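Local coordinates for protein hypothetical methylmalonyl-CoA decarboxylase alpha subunit (Sulfolobus tokodaii, PDB 1X0U) that belongs to the carboxyl transferase family of the crotonase-like superfamily and assembles from six copies of the chain, at residues G90-Q98 / Y119-V130; F187-M198 / V231-A242. All blocks are in the same frame, centred on the assembly; numbering follows the deposited sequence.

Coming from the N terminus, the first contact opens at strand 91-98; the chain then returns through helix 109-125 and re-enters the sheet as strand 129-133. Interaction 1 closes this beta-alpha-beta unit. Two strands further across the same mixed sheet, interaction 2 begins at strand 187-191 and closes a longer, largely helical excursion when strand 234-236 adds itself at the sheet's edge within the chain. The contacts follow in series, neither nesting nor crossing; the centres of interactions 1 and 2 lie about 21 Å apart. Interaction 1 ties strands 91-98 and 129-133 to helix 109-125; interaction 2 ties strand 187-191 to edge strand 234-236 and the start of helix 239-252.

Interaction 1 of 2, residues G90-Q98 / Y119-V130; sequences GRTVFAYAQ and YELALKVGAPVV
Phe-94 and Ala-95 pair in parallel with Val-129 and Val-130, so residues 90-98 and 119-130 share a sheet, while helix 119-125 runs back almost antiparallel to strand 91-98 at 166°. Phe-94 is gripped from both its polar backbone atoms: its N donates to Pro-128 O at 2.7 Å, and its O accepts from Val-130 N at 2.9 Å. A longer bond follows, Tyr-96 N to Val-130 O at 3.3 Å.

The Phe-94 ring is the centre of the packing. With its CG anti to the carbonyl carbon (chi1 -89°), it leans under the helix, and the backbone N of Ala-122 lies over one face, toward the rim. Its tip carbon CZ presses on Leu-121 CB at 3.5 Å and CD1 on Ala-122 CB at 3.6 Å; the methyl of Ala-127 meets the ring edge near its plane. Also on the Phe-94 side, Tyr-96 and Tyr-119 meet through their CE1 atoms, and one water bridges their hydroxyls, 2.7 Å from Tyr-96 OH and 2.9 Å from Tyr-119 OH. On the other face of the sheet, Val-93 CG2 touches Val-130 CG1 at 3.9 Å.

This is the core of a beta-alpha-beta crossover. Strand 81-88 flanks the far side of strand 91-98 and helix 42-49 lies on the face of Val-130, while Met-504 of the second subunit packs on Phe-94, Leu-121 and Val-125.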
loop_
_atom_site.group_PDB
_atom_site.type_symbol
_atom_site.label_atom_id
_atom_site.label_comp_id
_atom_site.label_asym_id
_atom_site.label_seq_id
_atom_site.Cartn_x
_atom_site.Cartn_y
_atom_site.Cartn_z
ATOM N N GLY A 90 -26.819 -19.340 11.361
ATOM C CA GLY A 90 -26.058 -19.693 10.172
ATOM C C GLY A 90 -24.768 -18.923 9.968
ATOM O O GLY A 90 -24.065 -19.134 8.984
ATOM N N ARG A 91 -24.450 -18.026 10.894
ATOM C CA ARG A 91 -23.234 -17.227 10.792
ATOM C C ARG A 91 -22.234 -17.672 11.849
ATOM O O ARG A 91 -22.608 -17.980 12.977
ATOM C CB ARG A 91 -23.568 -15.744 10.978
ATOM C CG ARG A 91 -24.608 -15.223 9.990
ATOM C CD ARG A 91 -25.019 -13.795 10.316
ATOM N NE ARG A 91 -23.926 -12.844 10.150
ATOM C CZ ARG A 91 -23.939 -11.614 10.653
ATOM N NH1 ARG A 91 -24.990 -11.199 11.360
ATOM N NH2 ARG A 91 -22.924 -10.786 10.425
ATOM N N THR A 92 -20.960 -17.689 11.484
ATOM C CA THR A 92 -19.922 -18.119 12.409
ATOM C C THR A 92 -19.529 -17.093 13.471
ATOM O O THR A 92 -19.163 -15.959 13.158
ATOM C CB THR A 92 -18.643 -18.522 11.656
ATOM O OG1 THR A 92 -18.953 -19.538 10.693
ATOM C CG2 THR A 92 -17.606 -19.057 12.629
ATOM N N VAL A 93 -19.621 -17.491 14.735
ATOM C CA VAL A 93 -19.206 -16.609 15.811
ATOM C C VAL A 93 -18.468 -17.439 16.853
ATOM O O VAL A 93 -18.706 -18.632 17.005
ATOM C CB VAL A 93 -20.404 -15.831 16.474
ATOM C CG1 VAL A 93 -21.680 -16.013 15.662
ATOM C CG2 VAL A 93 -20.577 -16.237 17.921
ATOM N N PHE A 94 -17.542 -16.795 17.543
ATOM C CA PHE A 94 -16.770 -17.441 18.582
ATOM C C PHE A 94 -17.339 -17.045 19.931
ATOM O O PHE A 94 -18.018 -16.026 20.065
ATOM C CB PHE A 94 -15.296 -17.027 18.501
ATOM C CG PHE A 94 -14.466 -17.903 17.601
ATOM C CD1 PHE A 94 -14.486 -17.730 16.222
ATOM C CD2 PHE A 94 -13.678 -18.917 18.139
ATOM C CE1 PHE A 94 -13.728 -18.554 15.395
ATOM C CE2 PHE A 94 -12.921 -19.743 17.327
ATOM C CZ PHE A 94 -12.942 -19.567 15.958
ATOM N N ALA A 95 -17.068 -17.861 20.938
ATOM C CA ALA A 95 -17.550 -17.564 22.274
ATOM C C ALA A 95 -16.805 -18.358 23.323
ATOM O O ALA A 95 -16.167 -19.367 23.028
ATOM C CB ALA A 95 -19.048 -17.881 22.372
ATOM N N TYR A 96 -16.866 -17.857 24.549
ATOM C CA TYR A 96 -16.310 -18.556 25.682
ATOM C C TYR A 96 -17.393 -18.436 26.739
ATOM O O TYR A 96 -18.134 -17.448 26.778
ATOM C CB TYR A 96 -14.985 -17.965 26.167
ATOM C CG TYR A 96 -15.036 -16.574 26.741
ATOM C CD1 TYR A 96 -14.616 -15.474 25.990
ATOM C CD2 TYR A 96 -15.451 -16.357 28.056
ATOM C CE1 TYR A 96 -14.604 -14.205 26.535
ATOM C CE2 TYR A 96 -15.439 -15.084 28.609
ATOM C CZ TYR A 96 -15.013 -14.011 27.838
ATOM O OH TYR A 96 -15.024 -12.741 28.366
ATOM N N ALA A 97 -17.509 -19.469 27.559
ATOM C CA ALA A 97 -18.498 -19.497 28.623
ATOM C C ALA A 97 -17.770 -20.003 29.849
ATOM O O ALA A 97 -17.326 -21.150 29.884
ATOM C CB ALA A 97 -19.639 -20.438 28.254
ATOM N N GLN A 98 -17.613 -19.130 30.834
ATOM C CA GLN A 98 -16.934 -19.503 32.058
ATOM C C GLN A 98 -17.864 -20.380 32.888
ATOM O O GLN A 98 -19.074 -20.149 32.943
ATOM C CB GLN A 98 -16.523 -18.246 32.826
ATOM C CG GLN A 98 -15.502 -17.393 32.075
ATOM C CD GLN A 98 -15.164 -16.103 32.796
ATOM O OE1 GLN A 98 -16.050 -15.311 33.133
ATOM N NE2 GLN A 98 -13.876 -15.875 33.028
ATOM N N TYR A 119 -10.040 -15.667 20.826
ATOM C CA TYR A 119 -9.943 -14.340 20.233
ATOM C C TYR A 119 -8.968 -14.304 19.064
ATOM O O TYR A 119 -9.196 -13.578 18.096
ATOM C CB TYR A 119 -9.500 -13.305 21.265
ATOM C CG TYR A 119 -10.633 -12.616 21.980
ATOM C CD1 TYR A 119 -11.019 -13.016 23.254
ATOM C CD2 TYR A 119 -11.315 -11.550 21.387
ATOM C CE1 TYR A 119 -12.054 -12.372 23.930
ATOM C CE2 TYR A 119 -12.354 -10.898 22.054
ATOM C CZ TYR A 119 -12.717 -11.314 23.328
ATOM O OH TYR A 119 -13.721 -10.673 24.016
ATOM N N GLU A 120 -7.878 -15.072 19.150
ATOM C CA GLU A 120 -6.893 -15.089 18.065
ATOM C C GLU A 120 -7.504 -15.727 16.830
ATOM O O GLU A 120 -7.236 -15.317 15.713
ATOM C CB GLU A 120 -5.634 -15.883 18.451
ATOM C CG GLU A 120 -4.791 -15.315 19.594
ATOM C CD GLU A 120 -3.535 -16.158 19.845
ATOM O OE1 GLU A 120 -3.589 -17.387 19.620
ATOM O OE2 GLU A 120 -2.504 -15.600 20.272
ATOM N N LEU A 121 -8.310 -16.758 17.031
ATOM C CA LEU A 121 -8.937 -17.418 15.900
ATOM C C LEU A 121 -10.015 -16.518 15.292
ATOM O O LEU A 121 -10.085 -16.353 14.074
ATOM C CB LEU A 121 -9.540 -18.753 16.332
ATOM C CG LEU A 121 -8.548 -19.900 16.542
ATOM C CD1 LEU A 121 -9.243 -21.109 17.148
ATOM C CD2 LEU A 121 -7.918 -20.259 15.200
ATOM N N ALA A 122 -10.841 -15.929 16.146
ATOM C CA ALA A 122 -11.909 -15.063 15.671
ATOM C C ALA A 122 -11.324 -13.873 14.921
ATOM O O ALA A 122 -11.925 -13.361 13.981
ATOM C CB ALA A 122 -12.770 -14.585 16.850
ATOM N N LEU A 123 -10.144 -13.437 15.340
ATOM C CA LEU A 123 -9.489 -12.318 14.688
ATOM C C LEU A 123 -8.913 -12.747 13.334
ATOM O O LEU A 123 -8.931 -11.977 12.368
ATOM C CB LEU A 123 -8.385 -11.764 15.583
ATOM C CG LEU A 123 -8.012 -10.303 15.334
ATOM C CD1 LEU A 123 -9.265 -9.418 15.458
ATOM C CD2 LEU A 123 -6.949 -9.874 16.343
ATOM N N LYS A 124 -8.409 -13.977 13.261
ATOM C CA LYS A 124 -7.841 -14.478 12.007
ATOM C C LYS A 124 -8.896 -14.710 10.925
ATOM O O LYS A 124 -8.650 -14.434 9.750
ATOM C CB LYS A 124 -7.086 -15.794 12.225
ATOM C CG LYS A 124 -5.758 -15.682 12.949
ATOM C CD LYS A 124 -4.967 -16.991 12.801
ATOM C CE LYS A 124 -3.756 -17.024 13.712
ATOM N NZ LYS A 124 -2.960 -15.777 13.564
ATOM N N VAL A 125 -10.061 -15.224 11.315
ATOM C CA VAL A 125 -11.118 -15.510 10.342
ATOM C C VAL A 125 -12.197 -14.423 10.222
ATOM O O VAL A 125 -13.099 -14.521 9.382
ATOM C CB VAL A 125 -11.812 -16.858 10.651
ATOM C CG1 VAL A 125 -10.785 -18.002 10.616
ATOM C CG2 VAL A 125 -12.513 -16.798 11.996
ATOM N N GLY A 126 -12.109 -13.398 11.063
ATOM C CA GLY A 126 -13.083 -12.324 11.008
ATOM C C GLY A 126 -14.459 -12.697 11.524
ATOM O O GLY A 126 -15.468 -12.461 10.856
ATOM N N ALA A 127 -14.523 -13.284 12.713
ATOM C CA ALA A 127 -15.823 -13.642 13.280
ATOM C C ALA A 127 -16.038 -12.980 14.633
ATOM O O ALA A 127 -15.089 -12.751 15.380
ATOM C CB ALA A 127 -15.951 -15.149 13.407
ATOM N N PRO A 128 -17.296 -12.645 14.957
ATOM C CA PRO A 128 -17.624 -12.007 16.236
ATOM C C PRO A 128 -17.268 -12.921 17.410
ATOM O O PRO A 128 -17.049 -14.120 17.234
ATOM C CB PRO A 128 -19.137 -11.796 16.151
ATOM C CG PRO A 128 -19.424 -11.762 14.652
ATOM C CD PRO A 128 -18.499 -12.827 14.122
ATOM N N VAL A 129 -17.221 -12.345 18.606
ATOM C CA VAL A 129 -16.934 -13.101 19.813
ATOM C C VAL A 129 -17.854 -12.667 20.947
ATOM O O VAL A 129 -17.932 -11.484 21.280
ATOM C CB VAL A 129 -15.485 -12.901 20.302
ATOM C CG1 VAL A 129 -15.157 -11.425 20.352
ATOM C CG2 VAL A 129 -15.322 -13.504 21.695
ATOM N N VAL A 130 -18.573 -13.615 21.533
ATOM C CA VAL A 130 -19.410 -13.246 22.651
ATOM C C VAL A 130 -18.875 -13.995 23.857
ATOM O O VAL A 130 -18.678 -15.216 23.824
ATOM C CB VAL A 130 -20.930 -13.562 22.423
ATOM C CG1 VAL A 130 -21.197 -13.941 20.980
ATOM C CG2 VAL A 130 -21.398 -14.624 23.393
HETATM O O HOH W 1 -14.254 -10.629 26.836
#

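Interaction 2 of 2, residues F187-M198 / V231-A242; sequences FIIMIKGDAYYM and VVHFMVDSEQEA
Turned with CG anti to its carbonyl carbon (chi1 -58°), His-233 swings its ring back to the start of strand 187-191, where ND1 accepts from Ile-188 N at 2.8 Å, the donor tilted out of the ring plane. The backbone N of His-233 and that of Phe-234 both donate to Ile-188 O. Phe-187 turns its edge to the face of the His-233 ring, a T-shaped pair with planes at 77°.

From Ile-189 on, strand 187-191 pairs in parallel with 234-236, an outermost sheet strand within the chain: Met-190 N bonds Phe-234 O and Lys-192 N bonds Val-236 O, each at 2.9 Å. CG1 of Ile-189 rests on Phe-234 CD1 at 3.5 Å, and Ile-191 CD1 meets Ala-242 CB at 3.8 Å, seating the first turn of helix 239-252, whose N-cap Ser-238 accepts from Glu-241 N through OG. Met-190 SD lies against Val-232 CG2 on the other face. Lys-192 NZ forms a salt bridge with Asp-237 OD2, though the modelled distance is too short to be relied on.

Ile-191 CB sits over the centre of one face of the Tyr-196 ring and Ala-195 CB over the opposite face. Tyr-196 OH donates to Glu-239 OE2 at 2.6 Å, on the anti side, with ring and carboxylate planes 84° apart. Glu-239 OE1 forms a salt bridge with Arg-45 NE and accepts from Leu-40 N, so both oxygens of this buried carboxylate are satisfied, which would probably stabilise its negative charge.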
loop_
_atom_site.group_PDB
_atom_site.type_symbol
_atom_site.label_atom_id
_atom_site.label_comp_id
_atom_site.label_asym_id
_atom_site.label_seq_id
_atom_site.Cartn_x
_atom_site.Cartn_y
_atom_site.Cartn_z
ATOM N N PHE A 187 -20.374 -4.112 23.665
ATOM C CA PHE A 187 -21.651 -4.104 24.371
ATOM C C PHE A 187 -21.640 -5.057 25.550
ATOM O O PHE A 187 -21.128 -6.175 25.451
ATOM C CB PHE A 187 -22.797 -4.544 23.441
ATOM C CG PHE A 187 -22.979 -3.673 22.229
ATOM C CD1 PHE A 187 -23.699 -2.484 22.305
ATOM C CD2 PHE A 187 -22.403 -4.030 21.015
ATOM C CE1 PHE A 187 -23.838 -1.665 21.189
ATOM C CE2 PHE A 187 -22.540 -3.214 19.896
ATOM C CZ PHE A 187 -23.257 -2.031 19.988
ATOM N N ILE A 188 -22.209 -4.608 26.663
ATOM C CA ILE A 188 -22.322 -5.442 27.836
ATOM C C ILE A 188 -23.807 -5.679 28.121
ATOM O O ILE A 188 -24.552 -4.744 28.406
ATOM C CB ILE A 188 -21.673 -4.802 29.087
ATOM C CG1 ILE A 188 -20.147 -4.750 28.941
ATOM C CG2 ILE A 188 -22.013 -5.630 30.319
ATOM C CD1 ILE A 188 -19.450 -4.147 30.156
ATOM N N ILE A 189 -24.224 -6.933 27.999
ATOM C CA ILE A 189 -25.592 -7.338 28.283
ATOM C C ILE A 189 -25.506 -8.038 29.638
ATOM O O ILE A 189 -24.788 -9.025 29.793
ATOM C CB ILE A 189 -26.107 -8.323 27.239
ATOM C CG1 ILE A 189 -26.129 -7.641 25.866
ATOM C CG2 ILE A 189 -27.484 -8.836 27.654
ATOM C CD1 ILE A 189 -26.305 -8.593 24.703
ATOM N N MET A 190 -26.228 -7.513 30.617
ATOM C CA MET A 190 -26.196 -8.054 31.961
ATOM C C MET A 190 -27.583 -8.400 32.479
ATOM O O MET A 190 -28.556 -7.712 32.174
ATOM C CB MET A 190 -25.541 -7.032 32.891
ATOM C CG MET A 190 -25.336 -7.510 34.310
ATOM S SD MET A 190 -24.284 -6.365 35.190
ATOM C CE MET A 190 -24.473 -6.935 36.865
ATOM N N ILE A 191 -27.661 -9.470 33.264
ATOM C CA ILE A 191 -28.923 -9.913 33.850
ATOM C C ILE A 191 -29.051 -9.301 35.241
ATOM O O ILE A 191 -28.072 -9.223 35.978
ATOM C CB ILE A 191 -28.976 -11.453 33.994
ATOM C CG1 ILE A 191 -28.812 -12.120 32.625
ATOM C CG2 ILE A 191 -30.308 -11.878 34.622
ATOM C CD1 ILE A 191 -27.395 -12.201 32.139
ATOM N N LYS A 192 -30.241 -8.836 35.603
ATOM C CA LYS A 192 -30.389 -8.271 36.936
ATOM C C LYS A 192 -30.840 -9.364 37.884
ATOM O O LYS A 192 -31.666 -10.196 37.536
ATOM C CB LYS A 192 -31.362 -7.073 36.963
ATOM C CG LYS A 192 -32.540 -7.111 36.000
ATOM C CD LYS A 192 -33.134 -5.698 35.866
ATOM C CE LYS A 192 -34.199 -5.590 34.767
ATOM N NZ LYS A 192 -35.575 -5.897 35.261
ATOM N N GLY A 193 -30.255 -9.366 39.073
ATOM C CA GLY A 193 -30.579 -10.363 40.069
ATOM C C GLY A 193 -29.488 -10.411 41.118
ATOM O O GLY A 193 -28.400 -9.849 40.939
ATOM N N ASP A 194 -29.778 -11.097 42.214
ATOM C CA ASP A 194 -28.839 -11.229 43.318
ATOM C C ASP A 194 -27.492 -11.797 42.893
ATOM O O ASP A 194 -26.458 -11.389 43.416
ATOM C CB ASP A 194 -29.431 -12.131 44.401
ATOM C CG ASP A 194 -28.499 -12.296 45.576
ATOM O OD1 ASP A 194 -28.303 -11.311 46.317
ATOM O OD2 ASP A 194 -27.949 -13.400 45.750
ATOM N N ALA A 195 -27.525 -12.742 41.954
ATOM C CA ALA A 195 -26.336 -13.426 41.445
ATOM C C ALA A 195 -25.494 -12.686 40.398
ATOM O O ALA A 195 -24.447 -13.184 39.977
ATOM C CB ALA A 195 -26.739 -14.768 40.888
ATOM N N TYR A 196 -25.928 -11.509 39.974
ATOM C CA TYR A 196 -25.164 -10.788 38.964
ATOM C C TYR A 196 -24.749 -9.401 39.415
ATOM O O TYR A 196 -25.563 -8.621 39.886
ATOM C CB TYR A 196 -25.972 -10.663 37.673
ATOM C CG TYR A 196 -26.712 -11.916 37.296
ATOM C CD1 TYR A 196 -28.037 -12.113 37.687
ATOM C CD2 TYR A 196 -26.088 -12.915 36.553
ATOM C CE1 TYR A 196 -28.723 -13.280 37.337
ATOM C CE2 TYR A 196 -26.760 -14.078 36.206
ATOM C CZ TYR A 196 -28.075 -14.256 36.594
ATOM O OH TYR A 196 -28.746 -15.394 36.207
ATOM N N TYR A 197 -23.470 -9.101 39.265
ATOM C CA TYR A 197 -22.957 -7.797 39.626
ATOM C C TYR A 197 -21.536 -7.659 39.142
ATOM O O TYR A 197 -20.940 -8.616 38.659
ATOM C CB TYR A 197 -23.017 -7.598 41.142
ATOM C CG TYR A 197 -22.300 -8.648 41.968
ATOM C CD1 TYR A 197 -20.912 -8.642 42.093
ATOM C CD2 TYR A 197 -23.026 -9.610 42.693
ATOM C CE1 TYR A 197 -20.256 -9.556 42.929
ATOM C CE2 TYR A 197 -22.381 -10.530 43.527
ATOM C CZ TYR A 197 -20.994 -10.492 43.642
ATOM O OH TYR A 197 -20.348 -11.379 44.473
ATOM N N MET A 198 -21.009 -6.452 39.223
ATOM C CA MET A 198 -19.628 -6.239 38.846
ATOM C C MET A 198 -19.096 -4.952 39.432
ATOM O O MET A 198 -19.776 -3.926 39.455
ATOM C CB MET A 198 -19.427 -6.312 37.313
ATOM C CG MET A 198 -20.087 -5.286 36.416
ATOM S SD MET A 198 -19.757 -5.715 34.649
ATOM C CE MET A 198 -21.319 -5.903 34.018
ATOM N N VAL A 231 -21.924 1.584 32.441
ATOM C CA VAL A 231 -21.080 0.434 32.139
ATOM C C VAL A 231 -21.814 -0.645 31.357
ATOM O O VAL A 231 -21.236 -1.293 30.491
ATOM C CB VAL A 231 -20.507 -0.188 33.434
ATOM C CG1 VAL A 231 -19.773 -1.475 33.124
ATOM C CG2 VAL A 231 -19.568 0.793 34.107
ATOM N N VAL A 232 -23.088 -0.837 31.676
ATOM C CA VAL A 232 -23.901 -1.840 31.014
ATOM C C VAL A 232 -24.708 -1.191 29.903
ATOM O O VAL A 232 -25.236 -0.098 30.082
ATOM C CB VAL A 232 -24.841 -2.515 32.028
ATOM C CG1 VAL A 232 -25.971 -3.252 31.309
ATOM C CG2 VAL A 232 -24.035 -3.489 32.878
ATOM N N HIS A 233 -24.804 -1.873 28.761
ATOM C CA HIS A 233 -25.538 -1.352 27.607
ATOM C C HIS A 233 -26.961 -1.890 27.519
ATOM O O HIS A 233 -27.853 -1.208 27.029
ATOM C CB HIS A 233 -24.779 -1.662 26.307
ATOM C CG HIS A 233 -23.396 -1.098 26.282
ATOM N ND1 HIS A 233 -22.310 -1.777 26.790
ATOM C CD2 HIS A 233 -22.938 0.118 25.904
ATOM C CE1 HIS A 233 -21.243 -0.999 26.728
ATOM N NE2 HIS A 233 -21.600 0.155 26.196
ATOM N N PHE A 234 -27.163 -3.118 27.984
ATOM C CA PHE A 234 -28.490 -3.726 27.984
ATOM C C PHE A 234 -28.696 -4.456 29.292
ATOM O O PHE A 234 -27.837 -5.253 29.709
ATOM C CB PHE A 234 -28.656 -4.760 26.874
ATOM C CG PHE A 234 -28.410 -4.241 25.505
ATOM C CD1 PHE A 234 -27.183 -4.446 24.880
ATOM C CD2 PHE A 234 -29.414 -3.582 24.814
ATOM C CE1 PHE A 234 -26.959 -4.009 23.582
ATOM C CE2 PHE A 234 -29.199 -3.138 23.521
ATOM C CZ PHE A 234 -27.973 -3.352 22.898
ATOM N N MET A 235 -29.826 -4.184 29.939
ATOM C CA MET A 235 -30.163 -4.857 31.185
ATOM C C MET A 235 -31.347 -5.755 30.893
ATOM O O MET A 235 -32.318 -5.326 30.282
ATOM C CB MET A 235 -30.530 -3.855 32.274
ATOM C CG MET A 235 -30.972 -4.522 33.559
ATOM S SD MET A 235 -31.005 -3.359 34.928
ATOM C CE MET A 235 -32.424 -2.333 34.457
ATOM N N VAL A 236 -31.266 -7.004 31.329
ATOM C CA VAL A 236 -32.329 -7.959 31.073
ATOM C C VAL A 236 -32.714 -8.760 32.320
ATOM O O VAL A 236 -31.981 -8.788 33.307
ATOM C CB VAL A 236 -31.907 -8.911 29.933
ATOM C CG1 VAL A 236 -30.706 -9.736 30.357
ATOM C CG2 VAL A 236 -33.046 -9.783 29.554
ATOM N N ASP A 237 -33.867 -9.418 32.262
ATOM C CA ASP A 237 -34.383 -10.195 33.382
ATOM C C ASP A 237 -33.868 -11.618 33.492
ATOM O O ASP A 237 -33.815 -12.174 34.590
ATOM C CB ASP A 237 -35.905 -10.236 33.314
ATOM C CG ASP A 237 -36.522 -8.879 33.505
ATOM O OD1 ASP A 237 -37.590 -8.623 32.909
ATOM O OD2 ASP A 237 -35.942 -8.073 34.262
ATOM N N SER A 238 -33.497 -12.221 32.369
ATOM C CA SER A 238 -33.018 -13.588 32.431
ATOM C C SER A 238 -31.888 -13.903 31.465
ATOM O O SER A 238 -31.533 -13.106 30.598
ATOM C CB SER A 238 -34.170 -14.550 32.176
ATOM O OG SER A 238 -34.491 -14.567 30.802
ATOM N N GLU A 239 -31.328 -15.092 31.629
ATOM C CA GLU A 239 -30.249 -15.546 30.788
ATOM C C GLU A 239 -30.758 -15.904 29.403
ATOM O O GLU A 239 -30.071 -15.656 28.404
ATOM C CB GLU A 239 -29.551 -16.723 31.464
ATOM C CG GLU A 239 -28.661 -16.253 32.598
ATOM C CD GLU A 239 -28.050 -17.380 33.391
ATOM O OE1 GLU A 239 -27.888 -18.484 32.833
ATOM O OE2 GLU A 239 -27.719 -17.149 34.570
ATOM N N GLN A 240 -31.961 -16.475 29.334
ATOM C CA GLN A 240 -32.543 -16.811 28.042
ATOM C C GLN A 240 -32.720 -15.508 27.270
ATOM O O GLN A 240 -32.474 -15.454 26.064
ATOM C CB GLN A 240 -33.904 -17.490 28.200
ATOM C CG GLN A 240 -34.574 -17.829 26.862
ATOM C CD GLN A 240 -33.843 -18.920 26.083
ATOM O OE1 GLN A 240 -33.579 -18.781 24.883
ATOM N NE2 GLN A 240 -33.521 -20.018 26.763
ATOM N N GLU A 241 -33.161 -14.460 27.970
ATOM C CA GLU A 241 -33.350 -13.155 27.337
ATOM C C GLU A 241 -31.997 -12.564 26.924
ATOM O O GLU A 241 -31.873 -11.958 25.864
ATOM C CB GLU A 241 -34.101 -12.199 28.279
ATOM C CG GLU A 241 -35.624 -12.451 28.353
ATOM C CD GLU A 241 -36.366 -11.552 29.355
ATOM O OE1 GLU A 241 -37.613 -11.628 29.402
ATOM O OE2 GLU A 241 -35.720 -10.776 30.094
ATOM N N ALA A 242 -30.982 -12.749 27.757
ATOM C CA ALA A 242 -29.652 -12.250 27.442
ATOM C C ALA A 242 -29.169 -12.853 26.126
ATOM O O ALA A 242 -28.664 -12.135 25.267
ATOM C CB ALA A 242 -28.672 -12.600 28.562
#